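Local coordinates for vacuolar-sorting protein BRO1 (Saccharomyces cerevisiae, PDB 1ZB1) that takes part in concentrating and sorting cargo proteins into the intralumenal vesicles of multivesicular bodies, and recruits the deubiquitinase DOA4 to endosomes, at residues Phe127-Ile132 / Phe156-Tyr161; Leu210-Ser215 / Ser257-Tyr262; Arg92-Phe97 / Thr114-Ala119; Asn72-Ser77 / Glu354-Asp359. One frame throughout, in Å; residues are numbered along the deposited sequence.

Contact 1. Residues Phe127-Ile132 / Phe156-Tyr161; sequences FNIAVI and FSCFEY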
# COMPACT_ATOMS: atom_id res chain seq x y z
N PHE A 127 6.92 -5.40 -7.65
CA PHE A 127 5.66 -4.66 -7.75
C PHE A 127 4.52 -5.63 -7.39
O PHE A 127 3.60 -5.28 -6.64
CB PHE A 127 5.48 -4.14 -9.18
CG PHE A 127 4.23 -3.33 -9.39
CD1 PHE A 127 3.01 -3.96 -9.64
CD2 PHE A 127 4.27 -1.94 -9.32
CE1 PHE A 127 1.84 -3.21 -9.82
CE2 PHE A 127 3.10 -1.17 -9.49
CZ PHE A 127 1.89 -1.81 -9.74
N ASN A 128 4.58 -6.84 -7.92
CA ASN A 128 3.55 -7.83 -7.63
C ASN A 128 3.60 -8.29 -6.17
O ASN A 128 2.56 -8.55 -5.57
CB ASN A 128 3.66 -9.02 -8.60
CG ASN A 128 3.06 -8.70 -9.97
OD1 ASN A 128 2.39 -7.68 -10.14
ND2 ASN A 128 3.28 -9.58 -10.95
N ILE A 129 4.80 -8.37 -5.60
CA ILE A 129 4.95 -8.76 -4.20
C ILE A 129 4.20 -7.74 -3.33
O ILE A 129 3.46 -8.09 -2.40
CB ILE A 129 6.44 -8.80 -3.80
CG1 ILE A 129 7.10 -10.05 -4.40
CG2 ILE A 129 6.60 -8.77 -2.29
CD1 ILE A 129 8.61 -10.12 -4.20
N ALA A 130 4.39 -6.46 -3.64
CA ALA A 130 3.72 -5.38 -2.90
C ALA A 130 2.20 -5.52 -3.04
O ALA A 130 1.46 -5.41 -2.05
CB ALA A 130 4.18 -4.01 -3.43
N VAL A 131 1.74 -5.75 -4.26
CA VAL A 131 0.31 -5.91 -4.49
C VAL A 131 -0.22 -7.13 -3.72
O VAL A 131 -1.29 -7.07 -3.11
CB VAL A 131 -0.01 -6.10 -6.00
CG1 VAL A 131 -1.48 -6.49 -6.18
CG2 VAL A 131 0.26 -4.79 -6.76
N ILE A 132 0.52 -8.22 -3.76
CA ILE A 132 0.09 -9.43 -3.07
C ILE A 132 -0.05 -9.20 -1.56
O ILE A 132 -0.93 -9.76 -0.92
CB ILE A 132 1.05 -10.61 -3.37
CG1 ILE A 132 0.95 -10.96 -4.87
CG2 ILE A 132 0.66 -11.83 -2.53
CD1 ILE A 132 1.98 -11.97 -5.34
N PHE A 156 3.52 -1.15 1.93
CA PHE A 156 4.05 0.21 1.99
C PHE A 156 5.56 0.18 1.79
O PHE A 156 6.11 0.91 0.96
CB PHE A 156 3.66 0.83 3.35
CG PHE A 156 4.38 2.12 3.70
CD1 PHE A 156 4.64 3.09 2.74
CD2 PHE A 156 4.73 2.38 5.02
CE1 PHE A 156 5.25 4.30 3.09
CE2 PHE A 156 5.34 3.58 5.39
CZ PHE A 156 5.60 4.55 4.42
N SER A 157 6.24 -0.68 2.55
CA SER A 157 7.68 -0.81 2.45
C SER A 157 8.16 -1.20 1.04
O SER A 157 9.14 -0.66 0.54
CB SER A 157 8.16 -1.84 3.48
OG SER A 157 9.57 -2.01 3.42
N CYS A 158 7.47 -2.15 0.41
CA CYS A 158 7.85 -2.59 -0.94
C CYS A 158 7.70 -1.49 -2.00
O CYS A 158 8.60 -1.30 -2.83
CB CYS A 158 7.02 -3.82 -1.35
SG CYS A 158 7.34 -5.30 -0.35
N PHE A 159 6.57 -0.78 -1.99
CA PHE A 159 6.35 0.30 -2.97
C PHE A 159 7.34 1.45 -2.77
O PHE A 159 7.75 2.10 -3.74
CB PHE A 159 4.92 0.83 -2.88
CG PHE A 159 3.90 -0.07 -3.52
CD1 PHE A 159 4.06 -0.47 -4.86
CD2 PHE A 159 2.77 -0.48 -2.82
CE1 PHE A 159 3.10 -1.26 -5.48
CE2 PHE A 159 1.80 -1.28 -3.44
CZ PHE A 159 1.97 -1.67 -4.78
N GLU A 160 7.69 1.70 -1.52
CA GLU A 160 8.63 2.76 -1.18
C GLU A 160 10.01 2.43 -1.77
O GLU A 160 10.65 3.29 -2.37
CB GLU A 160 8.72 2.89 0.35
CG GLU A 160 9.77 3.88 0.83
CD GLU A 160 9.72 4.07 2.34
OE1 GLU A 160 9.97 3.08 3.07
OE2 GLU A 160 9.43 5.20 2.78
N TYR A 161 10.45 1.19 -1.59
CA TYR A 161 11.75 0.75 -2.11
C TYR A 161 11.77 0.86 -3.63
O TYR A 161 12.78 1.26 -4.22
CB TYR A 161 12.02 -0.70 -1.70
CG TYR A 161 13.35 -1.24 -2.19
CD1 TYR A 161 14.50 -1.12 -1.41
CD2 TYR A 161 13.46 -1.86 -3.44
CE1 TYR A 161 15.73 -1.62 -1.85
CE2 TYR A 161 14.68 -2.35 -3.89
CZ TYR A 161 15.81 -2.23 -3.09
OH TYR A 161 17.02 -2.73 -3.52
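The ring of Phe159 is the hub of this contact, and one face and the rim of it are used differently. The methyl of Ala130 sits almost exactly over its centre: CB lies 3.5 Å from the ring centroid and 10° off the ring normal, the geometry of a direct CH-pi contact. At the rim of the same ring, atoms CE1 and CZ meet two other side chains. The CE1 edge is directed at a face of Phe127, where Phe159 CE1 is 4.0 Å from Phe127 CE2, while CZ of Phe159 meets the methyl CG2 of Val131 near the ring plane. The two phenyl planes stand at 76° to each other with centroids 5.7 Å apart, so the pair is T-shaped, Phe159 giving the edge and Phe127 the face.

These residues join consecutive helices, 118-139 and 146-165, which run antiparallel as a helical hairpin in the elongated, mainly helical Bro1 domain, one part of a longer protein. The axes of the two segments come within 8.5 Å, a spacing consistent with the small side chains where the backbones are nearest: Ala130 CB touches Cys158 CB at 3.5 Å. Phe127 starts off away from the partner helix, but its CG is anti to the backbone N (chi1 -179°), which carries the ring back to Phe159. Cys158 SG is anti to its carbonyl carbon and rests 4.0 Å from Ile129 CG2. Leu182 of helix 176-198 touches the side chains of Phe127 and Phe159, and Trp349 of helix 349-371 packs against Ile129 and Cys158.

Contact 2. Residues Leu210-Ser215 / Ser257-Tyr262; sequences LISKLS and SLSAYY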
# COMPACT_ATOMS: atom_id res chain seq x y z
N LEU A 210 -6.25 9.99 22.44
CA LEU A 210 -5.54 9.06 21.56
C LEU A 210 -6.20 8.96 20.19
O LEU A 210 -5.57 9.19 19.16
CB LEU A 210 -5.50 7.66 22.20
CG LEU A 210 -4.28 6.74 21.99
CD1 LEU A 210 -4.75 5.30 22.13
CD2 LEU A 210 -3.65 6.96 20.63
N ILE A 211 -7.49 8.60 20.18
CA ILE A 211 -8.24 8.47 18.94
C ILE A 211 -8.12 9.73 18.11
O ILE A 211 -7.89 9.67 16.90
CB ILE A 211 -9.74 8.17 19.23
CG1 ILE A 211 -9.89 6.74 19.77
CG2 ILE A 211 -10.56 8.29 17.95
CD1 ILE A 211 -9.17 6.48 21.05
N SER A 212 -8.24 10.89 18.76
CA SER A 212 -8.13 12.17 18.07
C SER A 212 -6.80 12.33 17.33
O SER A 212 -6.77 12.72 16.16
CB SER A 212 -8.29 13.31 19.08
OG SER A 212 -8.11 14.56 18.44
N LYS A 213 -5.70 12.03 18.02
CA LYS A 213 -4.37 12.15 17.43
C LYS A 213 -4.16 11.17 16.27
O LYS A 213 -3.61 11.54 15.23
CB LYS A 213 -3.29 11.92 18.50
CG LYS A 213 -3.49 12.79 19.73
CD LYS A 213 -2.49 12.49 20.84
CE LYS A 213 -1.15 13.13 20.56
NZ LYS A 213 -0.29 13.11 21.78
N LEU A 214 -4.60 9.93 16.46
CA LEU A 214 -4.46 8.90 15.43
C LEU A 214 -5.32 9.24 14.21
O LEU A 214 -4.94 8.96 13.08
CB LEU A 214 -4.87 7.54 15.99
CG LEU A 214 -3.95 6.96 17.06
CD1 LEU A 214 -4.60 5.74 17.69
CD2 LEU A 214 -2.61 6.60 16.44
N SER A 215 -6.49 9.83 14.47
CA SER A 215 -7.40 10.21 13.40
C SER A 215 -6.79 11.34 12.59
O SER A 215 -6.91 11.37 11.38
CB SER A 215 -8.75 10.65 13.97
OG SER A 215 -9.47 9.54 14.47
N SER A 257 -12.71 15.32 10.59
CA SER A 257 -13.92 15.52 11.39
C SER A 257 -13.89 14.66 12.64
O SER A 257 -14.17 15.13 13.74
CB SER A 257 -15.16 15.16 10.57
OG SER A 257 -16.33 15.17 11.38
N LEU A 258 -13.54 13.39 12.46
CA LEU A 258 -13.48 12.44 13.57
C LEU A 258 -12.47 12.90 14.61
O LEU A 258 -12.67 12.71 15.82
CB LEU A 258 -13.09 11.05 13.05
CG LEU A 258 -13.47 9.87 13.94
CD1 LEU A 258 -14.99 9.76 13.99
CD2 LEU A 258 -12.86 8.58 13.39
N SER A 259 -11.38 13.50 14.14
CA SER A 259 -10.33 13.99 15.02
C SER A 259 -10.83 15.14 15.90
O SER A 259 -10.60 15.16 17.11
CB SER A 259 -9.14 14.47 14.19
OG SER A 259 -8.10 14.92 15.02
N ALA A 260 -11.50 16.10 15.27
CA ALA A 260 -12.04 17.26 15.98
C ALA A 260 -13.10 16.82 16.99
O ALA A 260 -13.16 17.33 18.10
CB ALA A 260 -12.64 18.25 14.99
N TYR A 261 -13.93 15.87 16.59
CA TYR A 261 -14.98 15.34 17.45
C TYR A 261 -14.39 14.79 18.75
O TYR A 261 -14.77 15.20 19.85
CB TYR A 261 -15.76 14.25 16.73
CG TYR A 261 -16.68 13.41 17.61
CD1 TYR A 261 -17.69 14.01 18.36
CD2 TYR A 261 -16.54 12.03 17.67
CE1 TYR A 261 -18.54 13.24 19.15
CE2 TYR A 261 -17.38 11.25 18.46
CZ TYR A 261 -18.38 11.86 19.19
OH TYR A 261 -19.21 11.09 19.97
N TYR A 262 -13.44 13.87 18.62
CA TYR A 262 -12.84 13.28 19.81
C TYR A 262 -12.07 14.28 20.67
O TYR A 262 -12.08 14.16 21.89
CB TYR A 262 -11.96 12.09 19.42
CG TYR A 262 -12.79 10.84 19.20
CD1 TYR A 262 -13.29 10.12 20.28
CD2 TYR A 262 -13.15 10.43 17.92
CE1 TYR A 262 -14.11 9.02 20.10
CE2 TYR A 262 -13.97 9.34 17.72
CZ TYR A 262 -14.45 8.63 18.81
OH TYR A 262 -15.27 7.55 18.62
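Ser212 and Ser259 join helices 208-230 and 242-269 through two reciprocal hydrogen bonds, within an antiparallel helix pair of the Bro1 domain's helical body. Ser259 OG donates to Ser212 O at 2.8 Å, and Ser212 OG donates to Ser259 O at 2.9 Å. Each hydroxyl is anti to its own backbone N, beside the carbonyl carbon, which turns it to the main-chain oxygen of the facing serine. Both donors stand above the carbonyl planes, by 36° and 33°, so the two bonds have nearly the same shape. The segment axes come within 7.7 Å, consistent with small residues at the crossing, where Ser212 CA and Ser259 CA are 4.2 Å apart.

Next to this polar pair the contact turns apolar. Ile211 lays CG2 over one face of the Tyr262 ring, 3.5 Å from its centroid, while Tyr261 CD2 lies over the opposite face, so the phenol is sandwiched. At the other end Ser215 CB meets Ser259 CB at 3.8 Å, and Ser215 OG lies 3.7 Å from Leu258 CD2. Farther out, Ile338 in a loop packs on both Ser212 and Ser259, and Leu199 touches Ile211. Ser215 is held by its own helix: its OG donates to Ile211 O at 2.9 Å, doubling the backbone bond from Ser215 N to that oxygen.

Contact 3. Residues Arg92-Phe97 / Thr114-Ala119; sequences RLKMDF and TQHTLA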
# COMPACT_ATOMS: atom_id res chain seq x y z
N ARG A 92 23.47 -10.21 -20.66
CA ARG A 92 24.11 -11.08 -21.65
C ARG A 92 23.37 -12.40 -21.81
O ARG A 92 23.54 -13.09 -22.82
CB ARG A 92 25.57 -11.34 -21.26
CG ARG A 92 26.42 -10.08 -21.28
CD ARG A 92 27.90 -10.38 -21.09
NE ARG A 92 28.69 -9.15 -21.15
CZ ARG A 92 30.01 -9.10 -21.02
NH1 ARG A 92 30.71 -10.21 -20.83
NH2 ARG A 92 30.63 -7.92 -21.09
N LEU A 93 22.54 -12.76 -20.83
CA LEU A 93 21.78 -14.00 -20.91
C LEU A 93 20.70 -13.86 -21.98
O LEU A 93 20.19 -14.85 -22.49
CB LEU A 93 21.12 -14.32 -19.56
CG LEU A 93 22.06 -14.56 -18.37
CD1 LEU A 93 21.24 -14.88 -17.12
CD2 LEU A 93 23.02 -15.71 -18.70
N LYS A 94 20.36 -12.62 -22.30
CA LYS A 94 19.33 -12.35 -23.31
C LYS A 94 18.01 -13.04 -23.01
O LYS A 94 17.36 -13.57 -23.92
CB LYS A 94 19.82 -12.77 -24.70
CG LYS A 94 21.11 -12.09 -25.15
CD LYS A 94 20.93 -10.58 -25.26
CE LYS A 94 22.24 -9.90 -25.66
NZ LYS A 94 22.75 -10.41 -26.96
N MET A 95 17.62 -13.07 -21.74
CA MET A 95 16.35 -13.68 -21.37
C MET A 95 15.27 -12.70 -21.82
O MET A 95 15.39 -11.49 -21.58
CB MET A 95 16.27 -13.87 -19.85
CG MET A 95 17.34 -14.79 -19.29
SD MET A 95 17.33 -16.40 -20.08
CE MET A 95 15.68 -16.98 -19.67
N ASP A 96 14.23 -13.20 -22.47
CA ASP A 96 13.17 -12.32 -22.94
C ASP A 96 12.11 -12.02 -21.88
O ASP A 96 10.95 -12.39 -22.04
CB ASP A 96 12.49 -12.90 -24.19
CG ASP A 96 13.39 -12.88 -25.42
OD1 ASP A 96 14.21 -11.95 -25.56
OD2 ASP A 96 13.25 -13.79 -26.26
N PHE A 97 12.51 -11.34 -20.82
CA PHE A 97 11.60 -10.96 -19.73
C PHE A 97 10.52 -10.05 -20.34
O PHE A 97 10.81 -8.94 -20.80
CB PHE A 97 12.38 -10.19 -18.66
CG PHE A 97 13.51 -10.98 -18.03
CD1 PHE A 97 14.78 -10.43 -17.92
CD2 PHE A 97 13.28 -12.24 -17.48
CE1 PHE A 97 15.81 -11.12 -17.27
CE2 PHE A 97 14.29 -12.94 -16.82
CZ PHE A 97 15.56 -12.38 -16.71
N THR A 114 9.57 -5.92 -23.45
CA THR A 114 10.54 -7.00 -23.30
C THR A 114 11.88 -6.31 -23.09
O THR A 114 12.26 -5.43 -23.87
CB THR A 114 10.59 -7.90 -24.56
OG1 THR A 114 9.34 -8.57 -24.73
CG2 THR A 114 11.70 -8.93 -24.44
N GLN A 115 12.58 -6.68 -22.02
CA GLN A 115 13.88 -6.08 -21.71
C GLN A 115 14.73 -7.16 -21.05
O GLN A 115 14.22 -7.97 -20.26
CB GLN A 115 13.68 -4.86 -20.79
CG GLN A 115 14.97 -4.12 -20.40
CD GLN A 115 14.71 -2.71 -19.86
OE1 GLN A 115 15.29 -2.30 -18.84
NE2 GLN A 115 13.86 -1.96 -20.54
N HIS A 116 16.02 -7.19 -21.37
CA HIS A 116 16.94 -8.20 -20.85
C HIS A 116 17.57 -7.95 -19.47
O HIS A 116 18.16 -8.86 -18.89
CB HIS A 116 18.09 -8.45 -21.83
CG HIS A 116 17.66 -8.90 -23.19
ND1 HIS A 116 16.67 -9.83 -23.40
CD2 HIS A 116 18.14 -8.60 -24.42
CE1 HIS A 116 16.57 -10.10 -24.69
NE2 HIS A 116 17.45 -9.36 -25.33
N THR A 117 17.49 -6.73 -18.97
CA THR A 117 18.11 -6.43 -17.68
C THR A 117 17.43 -7.11 -16.50
O THR A 117 16.21 -7.27 -16.48
CB THR A 117 18.15 -4.92 -17.42
OG1 THR A 117 16.83 -4.46 -17.12
CG2 THR A 117 18.68 -4.18 -18.65
N LEU A 118 18.23 -7.51 -15.52
CA LEU A 118 17.70 -8.15 -14.33
C LEU A 118 16.85 -7.15 -13.54
O LEU A 118 15.90 -7.54 -12.88
CB LEU A 118 18.85 -8.70 -13.46
CG LEU A 118 19.67 -9.82 -14.12
CD1 LEU A 118 20.76 -10.32 -13.18
CD2 LEU A 118 18.74 -10.98 -14.50
N ALA A 119 17.19 -5.86 -13.64
CA ALA A 119 16.42 -4.83 -12.94
C ALA A 119 14.95 -4.81 -13.38
O ALA A 119 14.06 -4.53 -12.56
CB ALA A 119 17.05 -3.44 -13.18
O HOH W 1 19.03 -11.43 -19.44
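The chain at 92-97 meets 114-119 at a steep angle, the end-to-end directions of the touching parts being 104° apart, and the backbones are joined where Gln115 N donates to Phe97 O at 3.1 Å, in the carbonyl plane. The join lies beside the small antiparallel sheet of strands 97-100 and 112-115, an excursion from an otherwise helical Bro1 domain.

His116 and Phe97 share most of the contact, and His116 makes the polar part of it. Its ND1 donates to Met95 O at 2.8 Å with a fairly straight N-H...O angle of 161°; the acceptor lies close to the ring plane, although ND1 itself stands well above the carbonyl plane. The same oxygen takes a weak bond from Phe97 N, which closes an inverse gamma turn centred on Asp96. Lys94, in a left-handed backbone conformation, sets its CA over the centre of the imidazole in a CH-pi contact, 3.7 Å from the centroid. Asp96 runs alongside, with OD1 at the ring edge 3.1 Å from His116 CE1. This carboxylate may favour a charged imidazole, though Lys94 NZ, 5.6 Å from His116 NE2, would oppose it.

Phe97 goes inward, where Trp23 and Leu21 also pack on it, and its CE1 touches Leu118 CD2 at 4.0 Å. One water completes the join, accepting from Met95 N and donating to His116 O at 2.8 Å.

Contact 4. Residues Asn72-Ser77 / Glu354-Asp359; sequences NLKYYS and EPYMQD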
# COMPACT_ATOMS: atom_id res chain seq x y z
N ASN A 72 6.92 -15.67 -5.07
CA ASN A 72 7.53 -14.43 -5.55
C ASN A 72 8.74 -13.99 -4.73
O ASN A 72 9.73 -13.53 -5.30
CB ASN A 72 6.48 -13.33 -5.60
CG ASN A 72 5.65 -13.38 -6.87
OD1 ASN A 72 6.05 -12.84 -7.91
ND2 ASN A 72 4.49 -14.05 -6.80
N LEU A 73 8.66 -14.13 -3.41
CA LEU A 73 9.79 -13.75 -2.55
C LEU A 73 10.98 -14.66 -2.85
O LEU A 73 12.12 -14.21 -2.89
CB LEU A 73 9.43 -13.87 -1.06
CG LEU A 73 8.84 -12.74 -0.21
CD1 LEU A 73 9.06 -11.40 -0.86
CD2 LEU A 73 7.36 -13.00 0.03
N LYS A 74 10.71 -15.95 -3.06
CA LYS A 74 11.78 -16.90 -3.37
C LYS A 74 12.37 -16.62 -4.76
O LYS A 74 13.59 -16.70 -4.96
CB LYS A 74 11.25 -18.34 -3.31
CG LYS A 74 10.93 -18.79 -1.88
CD LYS A 74 10.50 -20.25 -1.80
CE LYS A 74 10.37 -20.68 -0.34
NZ LYS A 74 9.85 -22.07 -0.17
N TYR A 75 11.51 -16.29 -5.71
CA TYR A 75 12.00 -15.99 -7.06
C TYR A 75 12.81 -14.68 -7.04
O TYR A 75 13.82 -14.59 -7.72
CB TYR A 75 10.83 -15.88 -8.05
CG TYR A 75 11.29 -15.70 -9.49
CD1 TYR A 75 12.16 -16.61 -10.08
CD2 TYR A 75 10.87 -14.59 -10.25
CE1 TYR A 75 12.63 -16.42 -11.39
CE2 TYR A 75 11.33 -14.40 -11.56
CZ TYR A 75 12.21 -15.32 -12.12
OH TYR A 75 12.71 -15.12 -13.38
N TYR A 76 12.38 -13.69 -6.26
CA TYR A 76 13.13 -12.43 -6.19
C TYR A 76 14.51 -12.73 -5.61
O TYR A 76 15.53 -12.21 -6.09
CB TYR A 76 12.42 -11.40 -5.29
CG TYR A 76 13.01 -9.99 -5.41
CD1 TYR A 76 12.46 -9.06 -6.30
CD2 TYR A 76 14.12 -9.60 -4.67
CE1 TYR A 76 13.01 -7.78 -6.45
CE2 TYR A 76 14.69 -8.32 -4.81
CZ TYR A 76 14.13 -7.42 -5.70
OH TYR A 76 14.67 -6.15 -5.84
N SER A 77 14.56 -13.59 -4.58
CA SER A 77 15.84 -13.95 -3.97
C SER A 77 16.78 -14.51 -5.03
O SER A 77 17.96 -14.17 -5.06
CB SER A 77 15.65 -14.98 -2.85
OG SER A 77 14.97 -14.41 -1.74
N GLU A 354 15.23 -10.65 3.44
CA GLU A 354 16.27 -11.40 4.13
C GLU A 354 16.01 -12.86 4.51
O GLU A 354 16.82 -13.73 4.22
CB GLU A 354 16.70 -10.60 5.37
CG GLU A 354 17.95 -11.08 6.05
CD GLU A 354 18.56 -10.01 6.93
OE1 GLU A 354 19.08 -9.02 6.37
OE2 GLU A 354 18.50 -10.14 8.17
N PRO A 355 14.87 -13.16 5.16
CA PRO A 355 14.59 -14.55 5.54
C PRO A 355 14.59 -15.58 4.40
O PRO A 355 14.74 -16.78 4.64
CB PRO A 355 13.23 -14.46 6.22
CG PRO A 355 13.22 -13.07 6.79
CD PRO A 355 13.82 -12.26 5.67
N TYR A 356 14.43 -15.11 3.16
CA TYR A 356 14.39 -16.01 2.00
C TYR A 356 15.72 -16.20 1.26
O TYR A 356 15.87 -17.15 0.49
CB TYR A 356 13.36 -15.51 0.98
CG TYR A 356 11.96 -15.43 1.53
CD1 TYR A 356 11.53 -14.30 2.24
CD2 TYR A 356 11.07 -16.49 1.38
CE1 TYR A 356 10.23 -14.24 2.79
CE2 TYR A 356 9.78 -16.44 1.92
CZ TYR A 356 9.37 -15.32 2.62
OH TYR A 356 8.11 -15.28 3.17
N MET A 357 16.68 -15.31 1.50
CA MET A 357 17.97 -15.35 0.82
C MET A 357 18.85 -16.60 1.01
O MET A 357 19.39 -17.13 0.03
CB MET A 357 18.77 -14.09 1.17
CG MET A 357 18.12 -12.80 0.70
SD MET A 357 18.02 -12.64 -1.12
CE MET A 357 19.64 -12.03 -1.49
N GLN A 358 19.00 -17.07 2.24
CA GLN A 358 19.84 -18.24 2.52
C GLN A 358 19.54 -19.52 1.72
O GLN A 358 20.40 -20.04 1.02
CB GLN A 358 19.80 -18.57 4.02
CG GLN A 358 21.07 -18.24 4.77
CD GLN A 358 22.26 -19.08 4.32
OE1 GLN A 358 22.74 -18.96 3.19
NE2 GLN A 358 22.75 -19.94 5.21
N ASP A 359 18.32 -20.03 1.85
CA ASP A 359 17.94 -21.26 1.15
C ASP A 359 18.11 -21.19 -0.37
O ASP A 359 18.51 -22.17 -1.00
CB ASP A 359 16.49 -21.64 1.49
CG ASP A 359 16.32 -22.08 2.94
OD1 ASP A 359 17.19 -22.84 3.44
OD2 ASP A 359 15.32 -21.68 3.57
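Tyr356 reaches across from helix 349-371 and lays the face of its ring on Leu73 of helix 65-86. Leu73 CB lies on the ring normal, 3.7 Å from the centroid, a CH-pi contact directly over the centre of the ring. Beyond it CG comes to 3.6 Å from Tyr356 CE1, and CD2 of Leu73 passes near the phenol oxygen. Leu73 is in an unusual conformation: chi1 is -91° and chi2 -18°, both well away from staggered values, so its branch is partly eclipsed beside the phenol. Tyr356 itself is ordinary, with CG anti to the carbonyl carbon. Lys74 crosses the ring at about a right angle; its chain is extended beyond CG, only CG comes near Tyr356 CD2, and its ammonium goes to Glu70 in a salt bridge.

One turn along, Ser77 fills the place where the backbones approach. Its hydroxyl is anti to the carbonyl carbon and donates back to Leu73 O at 3.1 Å, an oxygen that Ser77 N also binds. Thus anchored, Ser77 OG presents itself to Tyr356 CB at 3.3 Å. Met357, bent at chi2 and chi3, curls its SD to 3.6 Å from Ser77 OG, and Glu80, His81 and Phe84 of helix 65-86 also touch Met357.

Helix 349-371 is kinked here: the amides of Tyr356 and Asp359, like Pro355 N, have no bond to the preceding turn, and Met357 N bonds Glu354 O three residues back. The axes of the two segments cross at -62°, 8.7 Å apart, an oblique crossing of helices distant in sequence that lays the last modelled helix of the Bro1 domain across one of its early helices.

Contacts 1 and 2 are buried and join antiparallel helix pairs at almost the same angle, yet contact 1 relies on aromatic and aliphatic packing, whereas contact 2 pairs serine hydroxyls with main-chain oxygens. Contacts 3 and 4 are only partly buried: backbone, imidazole and water bonds hold the first, an oblique crossing without hydrogen bonds between its two segments the second. Contacts 1 and 3 share helix 118-139, while contacts 1 and 4 touch directly, Ile129 CG1 lying 3.5 Å from Asn72 CB. The centre of contact 1 lies about 7 Å from the centre of the chain; contacts 2 and 3, with centres about 50 Å apart, sit on opposite sides of it, reflecting the domain's length.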